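Local structure of galectin (Ovis aries, 6N44) at residues 54-59 with 92-97. The protein binds beta-D-galactose as a galectin-type lectin and acts against parasites in sheep in a way that depends on its oligomeric assembly. Residues are numbered along the deposited sequence; the frame is centred on the assembly and turned at random.
Sequences FRFWYC and LQFLVL
F94 reaches from segment 92-97 of strand 90-97 to F54 and F56 of strand 52-59, and its ring carries most of the contact. Followed outward from CB, the side chain has CG anti to the carbonyl carbon (chi1 -62°), which extends the ring toward the facing sheet and brings CD2, CE2 and CZ to the two phenylalanines. On one flank of the ring, CD2 comes within 3.6 Å of F54 CE2, and CE2 lies equally near that same F54 atom. CE2 also approaches CB of F56. At the tip, CZ ends 3.7 Å from F56 CG, over one face of the F56 ring. With centroids 5.4 Å apart and planes at 83°, F94 and F56 make a T-shaped pair in which F94 supplies the edge. F54 meets F94 differently: the planes of the two rings stand at 77°, yet the approach is oblique. L92 adds a looser apolar touch, CD2 lying 4.3 Å from F56 CE2.

No hydrogen bond links the segments, and their axes, roughly antiparallel, approach no closer than 11.4 Å, so the strands face each other across a gap filled by side chains. This is the hydrophobic core of the galectin beta-sandwich. Alternation along strand 52-59 turns F54 and F56 inward while R55, a galactose-binding residue, points away from strand 90-97 and pairs with D41. In its own sheet strand 52-59 runs between 37-43 and 62-69; in the opposing sheet 90-97 lies between 100-105 and 19-28. F42 extends the aromatic cluster at F94, and Y101 and F113 stack with F54.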
loop_
_atom_site.group_PDB
_atom_site.type_symbol
_atom_site.label_atom_id
_atom_site.label_comp_id
_atom_site.label_asym_id
_atom_site.label_seq_id
_atom_site.Cartn_x
_atom_site.Cartn_y
_atom_site.Cartn_z
ATOM N N PHE A 54 -4.236 -13.740 -10.654
ATOM C CA PHE A 54 -4.609 -13.906 -9.250
ATOM C C PHE A 54 -6.108 -13.692 -9.099
ATOM O O PHE A 54 -6.602 -12.572 -9.277
ATOM C CB PHE A 54 -3.818 -12.942 -8.365
ATOM C CG PHE A 54 -4.215 -12.961 -6.913
ATOM C CD1 PHE A 54 -4.479 -14.160 -6.259
ATOM C CD2 PHE A 54 -4.300 -11.769 -6.186
ATOM C CE1 PHE A 54 -4.819 -14.176 -4.912
ATOM C CE2 PHE A 54 -4.666 -11.774 -4.831
ATOM C CZ PHE A 54 -4.925 -12.980 -4.198
ATOM N N ARG A 55 -6.823 -14.756 -8.753
ATOM C CA ARG A 55 -8.226 -14.678 -8.372
ATOM C C ARG A 55 -8.337 -14.975 -6.886
ATOM O O ARG A 55 -7.786 -15.970 -6.399
ATOM C CB ARG A 55 -9.106 -15.661 -9.168
ATOM C CG ARG A 55 -10.494 -15.885 -8.531
ATOM C CD ARG A 55 -11.486 -16.664 -9.432
ATOM N NE ARG A 55 -11.828 -15.892 -10.619
ATOM C CZ ARG A 55 -12.662 -16.300 -11.571
ATOM N NH1 ARG A 55 -13.260 -17.483 -11.482
ATOM N NH2 ARG A 55 -12.903 -15.510 -12.608
ATOM N N PHE A 56 -9.056 -14.118 -6.181
ATOM C CA PHE A 56 -9.388 -14.285 -4.773
ATOM C C PHE A 56 -10.889 -14.496 -4.690
ATOM O O PHE A 56 -11.658 -13.663 -5.182
ATOM C CB PHE A 56 -8.971 -13.046 -3.961
ATOM C CG PHE A 56 -9.409 -13.065 -2.496
ATOM C CD1 PHE A 56 -8.559 -13.535 -1.505
ATOM C CD2 PHE A 56 -10.645 -12.562 -2.115
ATOM C CE1 PHE A 56 -8.946 -13.532 -0.150
ATOM C CE2 PHE A 56 -11.039 -12.548 -0.765
ATOM C CZ PHE A 56 -10.179 -13.033 0.218
ATOM N N TRP A 57 -11.297 -15.591 -4.058
ATOM C CA TRP A 57 -12.693 -16.001 -4.002
ATOM C C TRP A 57 -13.051 -16.339 -2.568
ATOM O O TRP A 57 -12.305 -17.045 -1.885
ATOM C CB TRP A 57 -12.943 -17.213 -4.910
ATOM C CG TRP A 57 -14.361 -17.736 -4.875
ATOM C CD1 TRP A 57 -15.400 -17.342 -5.670
ATOM C CD2 TRP A 57 -14.881 -18.759 -4.013
ATOM N NE1 TRP A 57 -16.536 -18.049 -5.352
ATOM C CE2 TRP A 57 -16.247 -18.920 -4.334
ATOM C CE3 TRP A 57 -14.330 -19.544 -2.994
ATOM C CZ2 TRP A 57 -17.066 -19.852 -3.691
ATOM C CZ3 TRP A 57 -15.152 -20.468 -2.344
ATOM C CH2 TRP A 57 -16.503 -20.615 -2.703
ATOM N N TYR A 58 -14.179 -15.833 -2.107
ATOM C CA TYR A 58 -14.594 -16.073 -0.737
ATOM C C TYR A 58 -16.061 -16.438 -0.724
ATOM O O TYR A 58 -16.869 -15.803 -1.403
ATOM C CB TYR A 58 -14.390 -14.856 0.193
ATOM C CG TYR A 58 -15.106 -15.088 1.514
ATOM C CD1 TYR A 58 -14.519 -15.858 2.510
ATOM C CD2 TYR A 58 -16.391 -14.599 1.734
ATOM C CE1 TYR A 58 -15.179 -16.111 3.704
ATOM C CE2 TYR A 58 -17.061 -14.851 2.920
ATOM C CZ TYR A 58 -16.453 -15.609 3.901
ATOM O OH TYR A 58 -17.111 -15.859 5.089
ATOM N N CYS A 59 -16.402 -17.439 0.080
ATOM C CA CYS A 59 -17.801 -17.739 0.350
ATOM C C CYS A 59 -17.860 -18.622 1.582
ATOM O O CYS A 59 -17.112 -19.601 1.671
ATOM C CB CYS A 59 -18.463 -18.434 -0.838
ATOM S SG CYS A 59 -20.228 -18.782 -0.608
ATOM N N LEU A 92 -11.249 -4.836 2.719
ATOM C CA LEU A 92 -10.384 -5.850 2.142
ATOM C C LEU A 92 -9.236 -5.151 1.418
ATOM O O LEU A 92 -9.472 -4.320 0.529
ATOM C CB LEU A 92 -11.180 -6.749 1.197
ATOM C CG LEU A 92 -10.421 -7.674 0.248
ATOM C CD1 LEU A 92 -9.624 -8.751 1.007
ATOM C CD2 LEU A 92 -11.410 -8.307 -0.715
ATOM N N GLN A 93 -8.002 -5.482 1.801
ATOM C CA GLN A 93 -6.809 -4.885 1.203
ATOM C C GLN A 93 -5.957 -5.939 0.519
ATOM O O GLN A 93 -5.670 -6.990 1.110
ATOM C CB GLN A 93 -5.944 -4.186 2.253
ATOM C CG GLN A 93 -6.467 -2.866 2.752
ATOM C CD GLN A 93 -5.598 -2.353 3.880
ATOM O OE1 GLN A 93 -5.605 -2.916 4.985
ATOM N NE2 GLN A 93 -4.795 -1.319 3.594
ATOM N N PHE A 94 -5.496 -5.627 -0.694
ATOM C CA PHE A 94 -4.466 -6.402 -1.367
ATOM C C PHE A 94 -3.222 -5.546 -1.487
ATOM O O PHE A 94 -3.275 -4.421 -1.993
ATOM C CB PHE A 94 -4.906 -6.873 -2.766
ATOM C CG PHE A 94 -6.093 -7.788 -2.754
ATOM C CD1 PHE A 94 -7.381 -7.272 -2.798
ATOM C CD2 PHE A 94 -5.924 -9.158 -2.695
ATOM C CE1 PHE A 94 -8.499 -8.110 -2.792
ATOM C CE2 PHE A 94 -7.030 -10.014 -2.686
ATOM C CZ PHE A 94 -8.326 -9.485 -2.739
ATOM N N LEU A 95 -2.109 -6.086 -1.028
ATOM C CA LEU A 95 -0.809 -5.447 -1.125
ATOM C C LEU A 95 0.021 -6.225 -2.130
ATOM O O LEU A 95 0.308 -7.403 -1.905
ATOM C CB LEU A 95 -0.134 -5.431 0.246
ATOM C CG LEU A 95 1.183 -4.678 0.350
ATOM C CD1 LEU A 95 1.022 -3.229 -0.112
ATOM C CD2 LEU A 95 1.668 -4.768 1.806
ATOM N N VAL A 96 0.387 -5.583 -3.240
ATOM C CA VAL A 96 1.214 -6.228 -4.254
ATOM C C VAL A 96 2.681 -5.923 -3.947
ATOM O O VAL A 96 3.100 -4.760 -3.916
ATOM C CB VAL A 96 0.831 -5.777 -5.674
ATOM C CG1 VAL A 96 1.557 -6.615 -6.701
ATOM C CG2 VAL A 96 -0.682 -5.877 -5.878
ATOM N N LEU A 97 3.451 -6.966 -3.688
ATOM C CA LEU A 97 4.888 -6.862 -3.459
ATOM C C LEU A 97 5.630 -7.617 -4.550
ATOM O O LEU A 97 5.023 -8.279 -5.388
ATOM C CB LEU A 97 5.283 -7.412 -2.086
ATOM C CG LEU A 97 4.749 -6.764 -0.793
ATOM C CD1 LEU A 97 4.376 -5.290 -0.956
ATOM C CD2 LEU A 97 3.657 -7.532 -0.086
#